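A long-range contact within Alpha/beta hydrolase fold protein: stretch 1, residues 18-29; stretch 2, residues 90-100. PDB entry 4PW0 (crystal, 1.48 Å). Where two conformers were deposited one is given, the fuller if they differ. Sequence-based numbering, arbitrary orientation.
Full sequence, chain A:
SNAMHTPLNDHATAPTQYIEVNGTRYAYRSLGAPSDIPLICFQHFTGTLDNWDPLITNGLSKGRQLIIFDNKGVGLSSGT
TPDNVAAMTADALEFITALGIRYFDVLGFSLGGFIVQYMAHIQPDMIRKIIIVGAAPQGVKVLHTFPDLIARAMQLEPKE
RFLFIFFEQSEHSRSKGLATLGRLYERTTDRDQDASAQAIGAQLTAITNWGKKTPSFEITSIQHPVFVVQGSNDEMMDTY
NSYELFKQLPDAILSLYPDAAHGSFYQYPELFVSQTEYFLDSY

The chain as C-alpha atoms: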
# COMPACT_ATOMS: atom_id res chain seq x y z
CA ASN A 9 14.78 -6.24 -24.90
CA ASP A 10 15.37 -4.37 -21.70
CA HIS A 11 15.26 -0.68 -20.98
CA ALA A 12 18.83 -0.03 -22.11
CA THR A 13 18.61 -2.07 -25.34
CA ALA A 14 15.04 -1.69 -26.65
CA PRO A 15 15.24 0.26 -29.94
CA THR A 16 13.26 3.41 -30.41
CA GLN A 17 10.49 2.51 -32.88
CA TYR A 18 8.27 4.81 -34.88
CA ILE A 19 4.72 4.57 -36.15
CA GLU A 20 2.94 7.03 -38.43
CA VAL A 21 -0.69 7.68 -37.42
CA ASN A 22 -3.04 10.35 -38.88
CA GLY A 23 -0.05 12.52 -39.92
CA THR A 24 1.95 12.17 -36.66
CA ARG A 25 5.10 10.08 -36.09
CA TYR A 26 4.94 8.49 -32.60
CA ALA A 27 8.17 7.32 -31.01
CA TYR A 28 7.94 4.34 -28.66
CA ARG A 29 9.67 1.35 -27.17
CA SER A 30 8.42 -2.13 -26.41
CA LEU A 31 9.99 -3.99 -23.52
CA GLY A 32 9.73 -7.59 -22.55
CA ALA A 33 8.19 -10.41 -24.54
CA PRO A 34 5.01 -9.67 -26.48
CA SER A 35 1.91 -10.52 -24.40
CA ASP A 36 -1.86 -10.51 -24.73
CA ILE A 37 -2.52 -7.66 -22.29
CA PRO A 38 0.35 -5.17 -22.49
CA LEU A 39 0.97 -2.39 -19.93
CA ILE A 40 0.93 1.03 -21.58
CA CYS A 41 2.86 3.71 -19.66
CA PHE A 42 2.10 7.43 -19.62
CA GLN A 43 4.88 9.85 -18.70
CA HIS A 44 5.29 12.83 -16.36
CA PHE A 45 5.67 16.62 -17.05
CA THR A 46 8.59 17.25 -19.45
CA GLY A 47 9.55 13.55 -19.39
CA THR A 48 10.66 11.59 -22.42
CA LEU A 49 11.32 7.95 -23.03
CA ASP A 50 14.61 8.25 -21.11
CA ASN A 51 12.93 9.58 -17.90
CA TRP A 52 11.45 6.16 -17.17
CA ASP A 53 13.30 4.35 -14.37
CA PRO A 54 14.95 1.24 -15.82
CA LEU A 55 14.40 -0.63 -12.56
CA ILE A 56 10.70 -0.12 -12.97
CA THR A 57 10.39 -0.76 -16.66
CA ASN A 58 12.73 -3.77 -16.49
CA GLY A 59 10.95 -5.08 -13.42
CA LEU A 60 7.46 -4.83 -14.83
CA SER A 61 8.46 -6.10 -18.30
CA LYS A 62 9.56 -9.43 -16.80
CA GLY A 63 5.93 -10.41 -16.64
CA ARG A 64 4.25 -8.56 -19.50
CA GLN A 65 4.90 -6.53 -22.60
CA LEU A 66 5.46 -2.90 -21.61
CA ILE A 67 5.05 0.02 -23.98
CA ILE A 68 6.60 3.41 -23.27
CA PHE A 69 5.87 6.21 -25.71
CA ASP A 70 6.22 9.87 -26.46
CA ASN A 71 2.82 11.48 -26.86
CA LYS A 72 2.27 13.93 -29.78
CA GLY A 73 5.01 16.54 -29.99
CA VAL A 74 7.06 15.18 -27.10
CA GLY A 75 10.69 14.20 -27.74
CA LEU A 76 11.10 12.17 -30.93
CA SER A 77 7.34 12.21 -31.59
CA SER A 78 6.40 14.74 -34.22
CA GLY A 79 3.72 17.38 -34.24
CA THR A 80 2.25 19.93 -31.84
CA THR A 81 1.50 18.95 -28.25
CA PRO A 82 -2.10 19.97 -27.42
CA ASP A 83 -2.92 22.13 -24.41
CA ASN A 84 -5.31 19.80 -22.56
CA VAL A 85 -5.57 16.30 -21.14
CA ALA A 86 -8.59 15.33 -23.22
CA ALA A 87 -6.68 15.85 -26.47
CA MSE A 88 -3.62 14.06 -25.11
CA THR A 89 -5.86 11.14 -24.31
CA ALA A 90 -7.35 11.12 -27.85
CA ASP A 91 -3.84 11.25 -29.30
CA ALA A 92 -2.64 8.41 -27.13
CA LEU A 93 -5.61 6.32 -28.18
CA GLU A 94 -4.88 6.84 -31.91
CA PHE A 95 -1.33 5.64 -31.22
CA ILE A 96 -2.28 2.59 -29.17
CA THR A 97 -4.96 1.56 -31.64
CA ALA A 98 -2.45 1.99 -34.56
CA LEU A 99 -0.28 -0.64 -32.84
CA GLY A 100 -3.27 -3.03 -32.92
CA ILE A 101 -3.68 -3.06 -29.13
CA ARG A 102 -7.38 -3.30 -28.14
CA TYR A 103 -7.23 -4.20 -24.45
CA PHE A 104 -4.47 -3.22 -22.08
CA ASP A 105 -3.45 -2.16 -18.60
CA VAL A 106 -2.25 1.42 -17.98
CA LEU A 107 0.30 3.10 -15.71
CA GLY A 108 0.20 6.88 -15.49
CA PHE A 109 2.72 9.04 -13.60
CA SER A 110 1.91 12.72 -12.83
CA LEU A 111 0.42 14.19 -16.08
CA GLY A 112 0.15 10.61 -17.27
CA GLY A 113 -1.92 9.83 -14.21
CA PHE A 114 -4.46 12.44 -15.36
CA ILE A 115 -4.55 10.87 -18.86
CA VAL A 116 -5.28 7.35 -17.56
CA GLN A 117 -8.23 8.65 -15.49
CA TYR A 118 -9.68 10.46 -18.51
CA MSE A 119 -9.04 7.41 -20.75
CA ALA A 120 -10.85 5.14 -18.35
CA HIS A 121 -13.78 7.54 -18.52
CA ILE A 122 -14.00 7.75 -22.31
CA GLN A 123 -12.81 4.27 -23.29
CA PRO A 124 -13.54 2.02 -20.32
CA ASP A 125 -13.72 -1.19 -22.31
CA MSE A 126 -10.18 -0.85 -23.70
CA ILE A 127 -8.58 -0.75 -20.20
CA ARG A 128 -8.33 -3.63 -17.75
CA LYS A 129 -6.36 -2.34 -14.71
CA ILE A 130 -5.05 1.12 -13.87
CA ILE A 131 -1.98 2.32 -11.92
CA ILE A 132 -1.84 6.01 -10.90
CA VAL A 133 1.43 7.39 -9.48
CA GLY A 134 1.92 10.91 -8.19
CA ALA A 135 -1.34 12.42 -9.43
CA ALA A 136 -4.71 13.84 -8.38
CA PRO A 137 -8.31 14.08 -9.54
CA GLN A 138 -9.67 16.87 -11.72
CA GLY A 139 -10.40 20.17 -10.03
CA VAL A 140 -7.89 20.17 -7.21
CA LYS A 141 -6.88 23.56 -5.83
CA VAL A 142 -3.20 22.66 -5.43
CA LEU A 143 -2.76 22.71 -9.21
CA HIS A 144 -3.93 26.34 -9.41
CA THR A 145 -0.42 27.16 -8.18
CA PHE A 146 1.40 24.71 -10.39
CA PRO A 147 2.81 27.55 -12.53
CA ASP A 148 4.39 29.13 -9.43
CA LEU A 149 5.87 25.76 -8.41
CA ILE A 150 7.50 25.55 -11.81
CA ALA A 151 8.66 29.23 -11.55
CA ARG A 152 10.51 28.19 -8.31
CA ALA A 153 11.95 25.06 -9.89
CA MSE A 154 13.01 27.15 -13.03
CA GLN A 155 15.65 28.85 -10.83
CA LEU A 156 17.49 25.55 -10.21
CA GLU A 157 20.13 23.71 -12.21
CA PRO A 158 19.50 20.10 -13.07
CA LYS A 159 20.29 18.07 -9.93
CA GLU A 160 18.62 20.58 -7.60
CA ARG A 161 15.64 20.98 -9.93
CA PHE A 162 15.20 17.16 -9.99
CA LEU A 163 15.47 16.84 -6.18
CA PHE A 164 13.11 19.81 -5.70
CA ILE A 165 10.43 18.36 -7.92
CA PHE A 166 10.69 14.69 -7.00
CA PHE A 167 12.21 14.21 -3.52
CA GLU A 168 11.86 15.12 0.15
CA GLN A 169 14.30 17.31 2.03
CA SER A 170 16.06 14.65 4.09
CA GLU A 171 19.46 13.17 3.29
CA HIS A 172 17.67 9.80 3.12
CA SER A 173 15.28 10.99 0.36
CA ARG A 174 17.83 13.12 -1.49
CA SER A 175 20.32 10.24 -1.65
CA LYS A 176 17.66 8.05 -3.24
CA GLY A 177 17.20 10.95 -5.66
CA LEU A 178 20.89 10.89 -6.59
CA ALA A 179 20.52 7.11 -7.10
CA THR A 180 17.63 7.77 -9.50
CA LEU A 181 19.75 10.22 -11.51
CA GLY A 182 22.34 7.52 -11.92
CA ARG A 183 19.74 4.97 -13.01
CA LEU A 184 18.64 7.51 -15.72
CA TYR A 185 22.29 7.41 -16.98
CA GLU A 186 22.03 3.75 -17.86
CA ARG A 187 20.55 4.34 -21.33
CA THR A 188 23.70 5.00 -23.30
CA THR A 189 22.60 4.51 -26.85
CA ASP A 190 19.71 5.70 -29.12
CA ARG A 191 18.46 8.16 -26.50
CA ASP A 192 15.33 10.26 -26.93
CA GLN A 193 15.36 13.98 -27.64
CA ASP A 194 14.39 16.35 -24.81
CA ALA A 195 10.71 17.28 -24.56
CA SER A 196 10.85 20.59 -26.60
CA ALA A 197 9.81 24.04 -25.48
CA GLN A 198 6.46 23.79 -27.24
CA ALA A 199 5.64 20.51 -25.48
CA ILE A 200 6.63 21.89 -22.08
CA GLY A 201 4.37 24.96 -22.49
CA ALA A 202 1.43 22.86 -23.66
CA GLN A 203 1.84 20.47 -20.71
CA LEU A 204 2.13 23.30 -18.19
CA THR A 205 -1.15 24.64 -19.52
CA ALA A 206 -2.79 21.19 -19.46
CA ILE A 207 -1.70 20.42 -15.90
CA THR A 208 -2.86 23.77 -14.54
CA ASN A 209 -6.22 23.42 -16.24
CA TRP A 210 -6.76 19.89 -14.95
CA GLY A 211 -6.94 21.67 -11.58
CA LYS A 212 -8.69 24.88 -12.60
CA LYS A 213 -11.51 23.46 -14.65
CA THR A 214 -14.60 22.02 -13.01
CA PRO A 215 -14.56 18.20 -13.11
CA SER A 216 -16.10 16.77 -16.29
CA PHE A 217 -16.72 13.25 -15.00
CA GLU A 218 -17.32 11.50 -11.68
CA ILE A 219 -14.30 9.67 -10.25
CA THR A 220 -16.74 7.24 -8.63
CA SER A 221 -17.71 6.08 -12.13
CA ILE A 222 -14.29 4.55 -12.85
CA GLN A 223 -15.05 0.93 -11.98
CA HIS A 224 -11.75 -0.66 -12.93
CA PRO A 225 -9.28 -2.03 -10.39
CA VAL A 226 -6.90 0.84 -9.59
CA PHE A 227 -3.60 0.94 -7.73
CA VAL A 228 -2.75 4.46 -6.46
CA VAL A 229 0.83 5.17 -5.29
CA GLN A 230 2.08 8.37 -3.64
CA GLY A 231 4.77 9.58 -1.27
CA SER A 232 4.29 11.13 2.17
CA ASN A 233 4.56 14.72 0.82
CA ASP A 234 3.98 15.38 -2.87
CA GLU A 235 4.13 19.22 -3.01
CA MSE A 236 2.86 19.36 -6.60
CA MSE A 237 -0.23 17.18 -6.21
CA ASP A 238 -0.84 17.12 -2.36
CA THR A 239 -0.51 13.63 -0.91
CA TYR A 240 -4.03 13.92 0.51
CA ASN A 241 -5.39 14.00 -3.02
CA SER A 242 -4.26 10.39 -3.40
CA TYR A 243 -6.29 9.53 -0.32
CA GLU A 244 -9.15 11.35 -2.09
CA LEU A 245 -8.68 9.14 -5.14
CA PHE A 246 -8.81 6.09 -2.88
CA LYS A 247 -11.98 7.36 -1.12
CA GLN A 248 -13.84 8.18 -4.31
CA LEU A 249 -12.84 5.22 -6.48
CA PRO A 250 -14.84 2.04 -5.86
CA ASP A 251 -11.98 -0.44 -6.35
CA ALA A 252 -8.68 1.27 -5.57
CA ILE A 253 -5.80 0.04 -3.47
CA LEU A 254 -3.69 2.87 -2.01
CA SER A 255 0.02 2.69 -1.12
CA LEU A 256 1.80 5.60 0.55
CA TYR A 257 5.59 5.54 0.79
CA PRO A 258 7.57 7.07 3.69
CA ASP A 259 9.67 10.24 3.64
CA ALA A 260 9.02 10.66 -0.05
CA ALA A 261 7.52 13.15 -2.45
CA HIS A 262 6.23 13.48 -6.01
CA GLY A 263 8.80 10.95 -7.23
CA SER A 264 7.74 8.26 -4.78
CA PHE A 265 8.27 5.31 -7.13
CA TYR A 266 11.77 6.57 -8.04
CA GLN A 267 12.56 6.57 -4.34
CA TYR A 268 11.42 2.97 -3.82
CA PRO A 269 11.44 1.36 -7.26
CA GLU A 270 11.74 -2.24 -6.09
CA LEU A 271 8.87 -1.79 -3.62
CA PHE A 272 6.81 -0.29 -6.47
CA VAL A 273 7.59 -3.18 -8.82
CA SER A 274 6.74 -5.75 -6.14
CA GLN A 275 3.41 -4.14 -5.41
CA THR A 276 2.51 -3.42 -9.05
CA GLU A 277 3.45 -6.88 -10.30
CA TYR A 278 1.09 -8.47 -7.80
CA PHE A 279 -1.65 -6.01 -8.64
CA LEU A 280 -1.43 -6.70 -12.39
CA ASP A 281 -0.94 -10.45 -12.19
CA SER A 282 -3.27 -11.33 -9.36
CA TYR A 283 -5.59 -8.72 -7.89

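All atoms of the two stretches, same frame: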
# COMPACT_ATOMS: atom_id res chain seq x y z
N TYR A 18 9.07 3.71 -34.41
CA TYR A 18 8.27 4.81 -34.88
C TYR A 18 7.08 4.26 -35.61
O TYR A 18 7.18 3.24 -36.35
CB TYR A 18 9.07 5.76 -35.79
CG TYR A 18 10.35 6.26 -35.19
CD1 TYR A 18 10.38 7.37 -34.31
CD2 TYR A 18 11.52 5.58 -35.41
CE1 TYR A 18 11.57 7.75 -33.73
CE2 TYR A 18 12.71 5.96 -34.83
CZ TYR A 18 12.73 7.05 -33.99
OH TYR A 18 13.93 7.40 -33.41
N ILE A 19 5.95 4.91 -35.43
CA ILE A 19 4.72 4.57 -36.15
C ILE A 19 3.99 5.83 -36.58
O ILE A 19 3.82 6.77 -35.78
CB ILE A 19 3.80 3.60 -35.39
CG1 ILE A 19 2.62 3.17 -36.28
CG2 ILE A 19 3.28 4.20 -34.08
CD1 ILE A 19 1.85 1.99 -35.72
N GLU A 20 3.62 5.88 -37.86
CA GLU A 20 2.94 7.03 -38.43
C GLU A 20 1.44 6.81 -38.33
O GLU A 20 0.93 5.75 -38.76
CB GLU A 20 3.38 7.22 -39.89
CG GLU A 20 4.90 7.31 -40.11
CD GLU A 20 5.44 8.73 -40.02
OE1 GLU A 20 4.65 9.69 -40.17
OE2 GLU A 20 6.66 8.90 -39.82
N VAL A 21 0.74 7.79 -37.74
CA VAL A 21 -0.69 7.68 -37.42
C VAL A 21 -1.37 9.03 -37.70
O VAL A 21 -1.03 10.02 -37.07
CB VAL A 21 -0.86 7.42 -35.89
CG1 VAL A 21 -2.31 7.19 -35.54
CG2 VAL A 21 -0.04 6.21 -35.42
N ASN A 22 -2.28 9.11 -38.68
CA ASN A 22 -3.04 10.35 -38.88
C ASN A 22 -2.11 11.58 -38.98
O ASN A 22 -2.38 12.64 -38.37
CB ASN A 22 -4.06 10.51 -37.73
CG ASN A 22 -4.99 11.70 -37.90
OD1 ASN A 22 -5.34 12.11 -39.02
ND2 ASN A 22 -5.43 12.26 -36.77
N GLY A 23 -0.99 11.44 -39.71
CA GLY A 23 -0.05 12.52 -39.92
C GLY A 23 0.97 12.81 -38.80
O GLY A 23 1.69 13.77 -38.86
N THR A 24 1.01 11.98 -37.77
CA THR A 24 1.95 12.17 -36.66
C THR A 24 2.84 10.92 -36.55
O THR A 24 2.34 9.77 -36.59
CB THR A 24 1.14 12.34 -35.34
OG1 THR A 24 0.29 13.50 -35.43
CG2 THR A 24 2.06 12.43 -34.14
N ARG A 25 4.14 11.15 -36.35
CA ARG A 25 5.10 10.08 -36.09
C ARG A 25 5.22 9.94 -34.58
O ARG A 25 5.65 10.89 -33.93
CB ARG A 25 6.49 10.43 -36.65
CG ARG A 25 7.62 9.52 -36.17
CD ARG A 25 9.02 10.17 -36.09
NE ARG A 25 9.03 11.55 -35.57
CZ ARG A 25 10.11 12.23 -35.16
NH1 ARG A 25 11.32 11.65 -35.08
NH2 ARG A 25 9.97 13.49 -34.74
N TYR A 26 4.79 8.81 -34.04
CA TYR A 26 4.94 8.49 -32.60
C TYR A 26 6.16 7.62 -32.38
O TYR A 26 6.30 6.56 -33.02
CB TYR A 26 3.70 7.79 -32.07
CG TYR A 26 2.48 8.67 -31.97
CD1 TYR A 26 2.21 9.42 -30.82
CD2 TYR A 26 1.58 8.74 -33.01
CE1 TYR A 26 1.10 10.21 -30.74
CE2 TYR A 26 0.44 9.54 -32.93
CZ TYR A 26 0.19 10.26 -31.78
OH TYR A 26 -0.90 11.11 -31.66
N ALA A 27 7.02 8.07 -31.46
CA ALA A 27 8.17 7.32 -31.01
C ALA A 27 7.80 6.48 -29.77
O ALA A 27 7.12 6.96 -28.84
CB ALA A 27 9.32 8.27 -30.67
N TYR A 28 8.26 5.23 -29.75
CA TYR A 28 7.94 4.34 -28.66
C TYR A 28 8.97 3.25 -28.53
O TYR A 28 9.82 3.05 -29.42
CB TYR A 28 6.54 3.75 -28.84
CG TYR A 28 6.44 2.73 -29.96
CD1 TYR A 28 6.28 3.14 -31.28
CD2 TYR A 28 6.50 1.36 -29.70
CE1 TYR A 28 6.16 2.19 -32.31
CE2 TYR A 28 6.40 0.43 -30.71
CZ TYR A 28 6.22 0.86 -32.01
OH TYR A 28 6.13 -0.10 -33.01
N ARG A 29 8.90 2.56 -27.42
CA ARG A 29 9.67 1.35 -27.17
C ARG A 29 8.80 0.27 -26.58
O ARG A 29 7.84 0.53 -25.84
CB ARG A 29 10.91 1.61 -26.30
CG ARG A 29 11.79 2.73 -26.76
CD ARG A 29 13.05 2.90 -25.94
NE ARG A 29 13.76 4.10 -26.27
CZ ARG A 29 14.40 4.89 -25.41
NH1 ARG A 29 14.40 4.61 -24.11
NH2 ARG A 29 14.99 5.96 -25.87
N ALA A 90 -6.95 11.50 -26.49
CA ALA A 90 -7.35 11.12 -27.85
C ALA A 90 -6.15 10.75 -28.71
O ALA A 90 -6.15 9.74 -29.45
CB ALA A 90 -8.11 12.29 -28.50
N ASP A 91 -5.07 11.52 -28.56
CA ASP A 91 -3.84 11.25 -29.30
C ASP A 91 -3.22 9.92 -28.89
O ASP A 91 -2.82 9.08 -29.71
CB ASP A 91 -2.82 12.38 -29.14
CG ASP A 91 -3.30 13.72 -29.76
OD1 ASP A 91 -4.22 13.68 -30.67
OD2 ASP A 91 -2.75 14.79 -29.39
N ALA A 92 -3.16 9.67 -27.58
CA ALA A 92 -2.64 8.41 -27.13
C ALA A 92 -3.44 7.23 -27.67
O ALA A 92 -2.90 6.21 -28.03
CB ALA A 92 -2.58 8.34 -25.60
N LEU A 93 -4.76 7.37 -27.68
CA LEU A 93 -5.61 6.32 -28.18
C LEU A 93 -5.38 6.04 -29.67
O LEU A 93 -5.38 4.88 -30.07
CB LEU A 93 -7.07 6.67 -27.92
CG LEU A 93 -7.56 6.43 -26.49
CD1 LEU A 93 -8.90 7.14 -26.27
CD2 LEU A 93 -7.66 4.95 -26.20
N GLU A 94 -5.15 7.08 -30.47
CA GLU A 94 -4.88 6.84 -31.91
C GLU A 94 -3.58 6.04 -32.05
O GLU A 94 -3.47 5.14 -32.88
CB GLU A 94 -4.91 8.15 -32.74
CG GLU A 94 -3.70 9.06 -32.68
CD GLU A 94 -3.71 10.25 -33.63
OE1 GLU A 94 -4.72 10.43 -34.37
OE2 GLU A 94 -2.72 11.03 -33.62
N PHE A 95 -2.59 6.35 -31.22
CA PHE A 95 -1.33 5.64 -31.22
C PHE A 95 -1.49 4.19 -30.83
O PHE A 95 -0.99 3.30 -31.52
CB PHE A 95 -0.32 6.36 -30.29
CG PHE A 95 0.83 5.51 -29.86
CD1 PHE A 95 1.82 5.11 -30.75
CD2 PHE A 95 0.93 5.08 -28.53
CE1 PHE A 95 2.85 4.30 -30.34
CE2 PHE A 95 1.96 4.27 -28.13
CZ PHE A 95 2.91 3.86 -29.04
N ILE A 96 -2.17 3.94 -29.71
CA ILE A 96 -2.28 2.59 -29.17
C ILE A 96 -3.07 1.72 -30.16
O ILE A 96 -2.70 0.58 -30.44
CB ILE A 96 -2.98 2.64 -27.81
CG1 ILE A 96 -2.12 3.40 -26.79
CG2 ILE A 96 -3.29 1.24 -27.34
CD1 ILE A 96 -2.91 3.81 -25.56
N THR A 97 -4.15 2.31 -30.69
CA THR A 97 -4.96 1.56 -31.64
C THR A 97 -4.19 1.30 -32.95
O THR A 97 -4.35 0.20 -33.53
CB THR A 97 -6.32 2.21 -31.86
OG1 THR A 97 -6.15 3.58 -32.24
CG2 THR A 97 -7.14 2.12 -30.61
N ALA A 98 -3.31 2.21 -33.37
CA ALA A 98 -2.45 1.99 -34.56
C ALA A 98 -1.51 0.81 -34.38
O ALA A 98 -1.15 0.15 -35.36
CB ALA A 98 -1.70 3.23 -34.96
N LEU A 99 -1.10 0.54 -33.13
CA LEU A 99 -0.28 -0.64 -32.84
C LEU A 99 -1.08 -1.96 -32.85
O LEU A 99 -0.51 -3.04 -32.70
CB LEU A 99 0.42 -0.50 -31.49
CG LEU A 99 1.51 0.55 -31.35
CD1 LEU A 99 1.99 0.49 -29.91
CD2 LEU A 99 2.65 0.29 -32.31
N GLY A 100 -2.39 -1.86 -32.93
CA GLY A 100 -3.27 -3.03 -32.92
C GLY A 100 -3.65 -3.52 -31.52
O GLY A 100 -4.14 -4.65 -31.36
O HOH W 1 -2.21 12.75 -35.52

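The contact sets a β-hairpin, strands 18-21 and 24-29 joined by a type I' turn from Val21 to Thr24, across the helix that begins before Ala90, and buries 526 Å² in all. Three residues, Phe95, Glu94 and Tyr26, cover the most surface.

Phe95 lies at the apolar centre. Although its CA-to-CB bond points sideways, a t rotamer (chi1 161°) carries the ring among three hairpin side chains. CD1 of Phe95 approaches CB of Tyr26 at 3.5 Å and CG2 of Ile19 at 3.7 Å, the latter at the ring edge, while CZ of Phe95 is 3.6 Å from CB of Tyr28. Its ring meets those of Tyr26 and Tyr28 obliquely, with interplanar angles of 36° and 58°. The methylene of Phe95 also packs on Tyr26: its CB sits 3.9 Å from the centroid of the Tyr26 ring and 5° off the normal, a CH-pi contact over the face.

The same tyrosine reaches past Phe95 to the polar end of the interface. OH of Tyr26 donates a short hydrogen bond to OE2 of Glu94 (2.7 Å). The other carboxylate oxygen, OE1 of Glu94, accepts from ND2 of Asn22 at 3.1 Å, so one side chain ties the helix to both a strand and the turn. A water lies 2.6 Å from OE2 of Glu94 and 2.6 Å from OG1 of Thr24, bridging helix and hairpin.

Alternation along the first strand turns Ile19 and Val21 toward the helix and Tyr18 and Glu20 away. CG2 of Val21 packs 3.4 Å from CB of Ala98, and CD1 of Ile19 lies 3.8 Å from the same CB atom of Ala98. Leu99 extends this apolar surface, its CD2 standing 3.6 Å from CZ of Tyr28, before Gly100 leaves the helical conformation with positive phi in a Schellman motif.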